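PDB 4E9X: multicopper oxidase from Uncultured bacterium, which probably oxidises its substrates at a mononuclear copper and passes the electrons to a copper cluster that reduces oxygen to water. Local coordinates for residues 57-62 with 89-94; 62-67 with 99-104. All blocks are in the same frame, centred on the assembly; numbering follows the deposited sequence.

Contact 1 (57-62 with 89-94). With CU (copper (II) ion), chain K; CU (copper (II) ion), chain D; CU (copper (II) ion), chain E.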
# COMPACT_ATOMS: atom_id res chain seq x y z
N HIS A 57 -9.37 -25.46 13.40
CA HIS A 57 -9.04 -24.75 12.15
C HIS A 57 -10.23 -24.83 11.19
O HIS A 57 -11.16 -25.59 11.44
CB HIS A 57 -7.83 -25.43 11.46
CG HIS A 57 -6.60 -25.46 12.32
ND1 HIS A 57 -5.86 -24.35 12.63
CD2 HIS A 57 -6.04 -26.52 12.97
CE1 HIS A 57 -4.86 -24.77 13.44
NE2 HIS A 57 -4.96 -26.09 13.66
N THR A 58 -10.12 -24.11 10.07
CA THR A 58 -10.96 -24.33 8.90
C THR A 58 -10.10 -24.17 7.64
O THR A 58 -8.92 -23.85 7.80
CB THR A 58 -12.13 -23.33 8.77
OG1 THR A 58 -11.56 -22.00 8.70
CG2 THR A 58 -13.09 -23.39 9.96
N ILE A 59 -10.67 -24.37 6.47
CA ILE A 59 -9.99 -23.87 5.27
C ILE A 59 -10.99 -23.00 4.51
O ILE A 59 -12.06 -23.49 4.14
CB ILE A 59 -9.46 -24.98 4.36
CG1 ILE A 59 -8.57 -25.99 5.10
CG2 ILE A 59 -8.68 -24.33 3.19
CD1 ILE A 59 -7.95 -27.01 4.11
N HIS A 60 -10.60 -21.75 4.28
CA HIS A 60 -11.27 -20.86 3.36
C HIS A 60 -10.54 -20.83 2.02
O HIS A 60 -9.30 -20.83 1.93
CB HIS A 60 -11.31 -19.44 3.96
CG HIS A 60 -11.70 -18.41 2.94
ND1 HIS A 60 -12.92 -18.40 2.28
CD2 HIS A 60 -11.01 -17.33 2.48
CE1 HIS A 60 -12.93 -17.38 1.43
NE2 HIS A 60 -11.80 -16.70 1.55
N TRP A 61 -11.29 -20.82 0.94
CA TRP A 61 -10.81 -20.91 -0.44
C TRP A 61 -10.93 -19.52 -1.03
O TRP A 61 -11.99 -19.10 -1.48
CB TRP A 61 -11.61 -21.99 -1.23
CG TRP A 61 -11.61 -23.25 -0.40
CD1 TRP A 61 -12.58 -23.61 0.48
CD2 TRP A 61 -10.63 -24.30 -0.34
NE1 TRP A 61 -12.26 -24.81 1.09
CE2 TRP A 61 -11.06 -25.28 0.61
CE3 TRP A 61 -9.41 -24.50 -1.01
CZ2 TRP A 61 -10.33 -26.44 0.91
CZ3 TRP A 61 -8.70 -25.66 -0.69
CH2 TRP A 61 -9.11 -26.62 0.23
N HIS A 62 -9.85 -18.75 -0.95
CA HIS A 62 -9.86 -17.33 -1.25
C HIS A 62 -9.90 -17.15 -2.74
O HIS A 62 -8.96 -17.43 -3.45
CB HIS A 62 -8.66 -16.68 -0.56
CG HIS A 62 -8.61 -15.18 -0.77
ND1 HIS A 62 -8.35 -14.32 0.30
CD2 HIS A 62 -8.72 -14.36 -1.87
CE1 HIS A 62 -8.32 -13.08 -0.18
NE2 HIS A 62 -8.57 -13.11 -1.49
N TYR A 89 -13.46 -32.78 8.06
CA TYR A 89 -14.49 -32.00 7.39
C TYR A 89 -14.26 -32.01 5.89
O TYR A 89 -13.10 -31.97 5.46
CB TYR A 89 -14.44 -30.56 7.93
CG TYR A 89 -15.58 -29.67 7.51
CD1 TYR A 89 -16.74 -29.59 8.26
CD2 TYR A 89 -15.52 -28.88 6.37
CE1 TYR A 89 -17.77 -28.76 7.85
CE2 TYR A 89 -16.56 -28.06 5.98
CZ TYR A 89 -17.73 -27.99 6.73
OH TYR A 89 -18.79 -27.16 6.35
N THR A 90 -15.32 -32.04 5.12
CA THR A 90 -15.19 -32.07 3.65
C THR A 90 -15.77 -30.80 3.02
O THR A 90 -16.91 -30.39 3.27
CB THR A 90 -15.92 -33.30 3.09
OG1 THR A 90 -15.26 -34.50 3.55
CG2 THR A 90 -15.91 -33.27 1.56
N TYR A 91 -14.89 -30.20 2.20
CA TYR A 91 -15.24 -29.05 1.37
C TYR A 91 -15.60 -29.52 -0.04
O TYR A 91 -14.83 -30.35 -0.54
CB TYR A 91 -14.07 -28.05 1.28
CG TYR A 91 -13.80 -27.47 2.67
CD1 TYR A 91 -14.57 -26.41 3.13
CD2 TYR A 91 -12.83 -28.01 3.54
CE1 TYR A 91 -14.40 -25.82 4.37
CE2 TYR A 91 -12.64 -27.46 4.79
CZ TYR A 91 -13.42 -26.38 5.20
OH TYR A 91 -13.25 -25.85 6.45
N LYS A 92 -16.65 -28.97 -0.64
CA LYS A 92 -16.93 -29.21 -2.05
C LYS A 92 -17.31 -27.90 -2.75
O LYS A 92 -18.15 -27.13 -2.26
CB LYS A 92 -18.12 -30.19 -2.19
CG LYS A 92 -17.89 -31.50 -1.48
CD LYS A 92 -19.00 -32.49 -1.85
CE LYS A 92 -18.65 -33.90 -1.36
NZ LYS A 92 -19.64 -34.93 -1.74
N PHE A 93 -16.64 -27.63 -3.89
CA PHE A 93 -16.95 -26.43 -4.66
C PHE A 93 -16.63 -26.67 -6.11
O PHE A 93 -15.78 -27.53 -6.40
CB PHE A 93 -16.22 -25.18 -4.13
CG PHE A 93 -14.72 -25.34 -4.05
CD1 PHE A 93 -13.90 -25.02 -5.14
CD2 PHE A 93 -14.14 -25.81 -2.89
CE1 PHE A 93 -12.53 -25.19 -5.02
CE2 PHE A 93 -12.78 -25.97 -2.78
CZ PHE A 93 -11.95 -25.66 -3.86
N LYS A 94 -17.27 -25.93 -7.00
CA LYS A 94 -16.87 -25.94 -8.39
C LYS A 94 -15.90 -24.79 -8.59
O LYS A 94 -16.08 -23.67 -8.14
CB LYS A 94 -18.07 -25.76 -9.34
CG LYS A 94 -17.78 -25.77 -10.85
CD LYS A 94 -19.06 -25.62 -11.63
CE LYS A 94 -19.87 -26.90 -11.61
NZ LYS A 94 -19.28 -27.91 -12.56
CU CU K . -11.72 -14.93 0.97
CU CU D . -6.02 -22.44 11.95
CU CU E . -7.97 -14.72 2.14
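Ile59 CA lies 8.3 Å from Tyr91 CA and Trp61 CA 9.3 Å from Phe93 CA, the backbones running in the same sense, so that side chains rather than backbone bonds fill the space between two different sheets. The phenol of Tyr91 reaches across, and its OH accepts an almost straight hydrogen bond from Ile59 N (3.0 Å, 175°); the same hydroxyl is also hydrogen-bonded to Gln80 OE1. Trp61 stands edge-on to Tyr91 in a T-shaped pair, its NE1 3.5 Å from Tyr91 CG over the ring face, with the planes at 69°. The indole itself is sandwiched: Ile59 CG2 lies toward the rim of one face, and Phe93 CE2 presses on the centre of the other, 3.7 Å from Trp61 CD2. Phe93 gets there with CG between its backbone N and carbonyl carbon (chi1 56°), its ring tilted obliquely to the indole. This is core packing of a cupredoxin-type β-sandwich. Trp61, between His60 and His62 in sequence, points toward strand 88-94, while those two histidines bind coppers and His57 holds another. Apolar packing and one backbone-to-phenol bond thus anchor a peptide whose imidazoles serve separate coppers.

Contact 2 (62-67 with 99-104). With CU (copper (II) ion), chain E.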
# COMPACT_ATOMS: atom_id res chain seq x y z
N HIS A 62 -9.85 -18.75 -0.95
CA HIS A 62 -9.86 -17.33 -1.25
C HIS A 62 -9.90 -17.15 -2.74
O HIS A 62 -8.96 -17.43 -3.45
CB HIS A 62 -8.66 -16.68 -0.56
CG HIS A 62 -8.61 -15.18 -0.77
ND1 HIS A 62 -8.35 -14.32 0.30
CD2 HIS A 62 -8.72 -14.36 -1.87
CE1 HIS A 62 -8.32 -13.08 -0.18
NE2 HIS A 62 -8.57 -13.11 -1.49
N GLY A 63 -10.99 -16.50 -3.17
CA GLY A 63 -11.25 -16.23 -4.56
C GLY A 63 -12.27 -17.18 -5.17
O GLY A 63 -12.83 -16.86 -6.24
N VAL A 64 -12.54 -18.29 -4.46
CA VAL A 64 -13.57 -19.22 -4.94
C VAL A 64 -14.91 -18.66 -4.60
O VAL A 64 -15.20 -18.28 -3.45
CB VAL A 64 -13.37 -20.60 -4.23
CG1 VAL A 64 -14.51 -21.56 -4.52
CG2 VAL A 64 -12.03 -21.20 -4.69
N HIS A 65 -15.79 -18.50 -5.59
CA HIS A 65 -17.04 -17.82 -5.26
C HIS A 65 -17.97 -18.63 -4.37
O HIS A 65 -18.83 -18.03 -3.71
CB HIS A 65 -17.80 -17.59 -6.58
CG HIS A 65 -17.18 -16.55 -7.46
ND1 HIS A 65 -17.54 -16.38 -8.80
CD2 HIS A 65 -16.28 -15.60 -7.16
CE1 HIS A 65 -16.86 -15.38 -9.28
NE2 HIS A 65 -16.08 -14.88 -8.32
N GLN A 66 -17.84 -19.95 -4.40
CA GLN A 66 -18.76 -20.83 -3.68
C GLN A 66 -20.19 -20.61 -4.15
O GLN A 66 -21.09 -20.43 -3.37
CB GLN A 66 -18.69 -20.64 -2.15
CG GLN A 66 -17.27 -20.85 -1.63
CD GLN A 66 -16.83 -22.32 -1.60
OE1 GLN A 66 -17.58 -23.24 -1.90
NE2 GLN A 66 -15.56 -22.49 -1.25
N LYS A 67 -20.37 -20.63 -5.47
CA LYS A 67 -21.65 -20.41 -6.11
C LYS A 67 -22.59 -21.55 -5.72
O LYS A 67 -22.42 -22.69 -6.20
CB LYS A 67 -21.48 -20.32 -7.63
CG LYS A 67 -22.65 -19.89 -8.46
CD LYS A 67 -23.36 -18.64 -7.97
CE LYS A 67 -23.69 -17.64 -9.06
NZ LYS A 67 -22.50 -16.78 -9.39
N GLY A 99 -7.94 -18.53 -12.29
CA GLY A 99 -6.72 -17.76 -12.03
C GLY A 99 -5.97 -18.18 -10.78
O GLY A 99 -6.17 -19.26 -10.20
N THR A 100 -5.13 -17.25 -10.32
CA THR A 100 -4.35 -17.44 -9.14
C THR A 100 -5.20 -17.20 -7.89
O THR A 100 -5.46 -16.05 -7.51
CB THR A 100 -3.18 -16.44 -9.11
OG1 THR A 100 -2.46 -16.56 -10.35
CG2 THR A 100 -2.24 -16.73 -7.95
N LEU A 101 -5.61 -18.31 -7.27
CA LEU A 101 -6.35 -18.25 -6.00
C LEU A 101 -5.47 -18.81 -4.89
O LEU A 101 -4.30 -19.19 -5.12
CB LEU A 101 -7.65 -19.07 -6.10
CG LEU A 101 -8.44 -18.86 -7.41
CD1 LEU A 101 -9.76 -19.63 -7.35
CD2 LEU A 101 -8.72 -17.41 -7.70
N TRP A 102 -6.00 -18.87 -3.67
CA TRP A 102 -5.21 -19.47 -2.58
C TRP A 102 -6.16 -19.96 -1.51
O TRP A 102 -7.36 -19.74 -1.61
CB TRP A 102 -4.18 -18.52 -2.06
CG TRP A 102 -4.59 -17.22 -1.40
CD1 TRP A 102 -5.37 -16.24 -1.91
CD2 TRP A 102 -4.16 -16.80 -0.10
NE1 TRP A 102 -5.46 -15.21 -0.98
CE2 TRP A 102 -4.73 -15.53 0.14
CE3 TRP A 102 -3.34 -17.35 0.91
CZ2 TRP A 102 -4.51 -14.84 1.33
CZ3 TRP A 102 -3.12 -16.66 2.09
CH2 TRP A 102 -3.72 -15.40 2.30
N TYR A 103 -5.62 -20.62 -0.51
CA TYR A 103 -6.49 -21.18 0.52
C TYR A 103 -5.75 -20.93 1.84
O TYR A 103 -4.51 -20.89 1.89
CB TYR A 103 -6.86 -22.67 0.27
CG TYR A 103 -5.64 -23.58 0.29
CD1 TYR A 103 -5.17 -24.14 1.48
CD2 TYR A 103 -4.95 -23.86 -0.88
CE1 TYR A 103 -4.05 -24.97 1.49
CE2 TYR A 103 -3.81 -24.69 -0.90
CZ TYR A 103 -3.39 -25.21 0.28
OH TYR A 103 -2.27 -26.03 0.35
N HIS A 104 -6.50 -20.80 2.94
CA HIS A 104 -5.86 -20.52 4.22
C HIS A 104 -6.84 -20.78 5.36
O HIS A 104 -8.06 -20.73 5.13
CB HIS A 104 -5.36 -19.07 4.31
CG HIS A 104 -6.34 -17.95 4.09
ND1 HIS A 104 -7.23 -17.51 5.03
CD2 HIS A 104 -6.56 -17.19 2.99
CE1 HIS A 104 -7.96 -16.50 4.52
NE2 HIS A 104 -7.56 -16.27 3.28
CU CU E . -7.97 -14.72 2.14
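The imidazole of His62 is flanked on one face by Trp102, whose NE1 sits 3.1 Å above the ring plane toward its rim, and on the opposite face by a second copper, the one bound by His60. At its edge, in plane, His104 NE2 comes within 3.6 Å of His62 ND1; both nitrogens are ligands of one copper, ND1 at 1.9 Å and NE2 at 2.0 Å. The indole of Trp102 uses a single face for all of this: His62 CB makes a CH-pi contact with its five-membered ring, His104 CD2 lies over its rim, and the copper is 3.6 Å from CZ2. With CG between the backbone N and the carbonyl carbon (chi1 63°), the indole folds toward both histidines. Its NE1 makes no bond to His62 ND1, whose partner is the metal, but a weak one to Gly234 O. An alanine in place of Trp102 would probably open a gap beside the copper, leaving one face of His62 and the rim of His104 without their indole neighbour. Behind the rings the backbones form an antiparallel hydrogen-bonded pair, His62 N to Trp102 O (2.8 Å) and Trp102 N to His62 O (3.3 Å). Gly63 then turns the chain with positive phi, and Val64 CG2 packs on Leu101 CD1 at 3.8 Å. His254 of the second subunit also binds this copper and Asp227 of that subunit bonds His62 NE2, so the copper site is shared between two subunits. Strand 101-104 runs between strands 60-62 and 119-125, with Leu101 touching Val124 and Val64 touching Leu122, while Arg236 of strand 236-243 packs on Leu101 and Trp102.

In the fold
From the N terminus the chain passes through 57-62, continues through the shared His62 into the loop 62-67, and makes a long excursion before strand 88-94. Contact 1 closes that excursion by packing one sheet of the first cupredoxin domain on the other. The chain then moves on to strand 101-104, where contact 2 closes a second loop by pairing neighbouring strands of one sheet. The segments alternate, so the two loops cross. They also touch directly: His60 N probably bonds to His104 O, and Gln66 packs on Phe93. Together they tie the histidine-bearing strand 60-62 both to the opposing sheet and to strand 101-104, just before Cys105 of the mononuclear site and beside the second subunit.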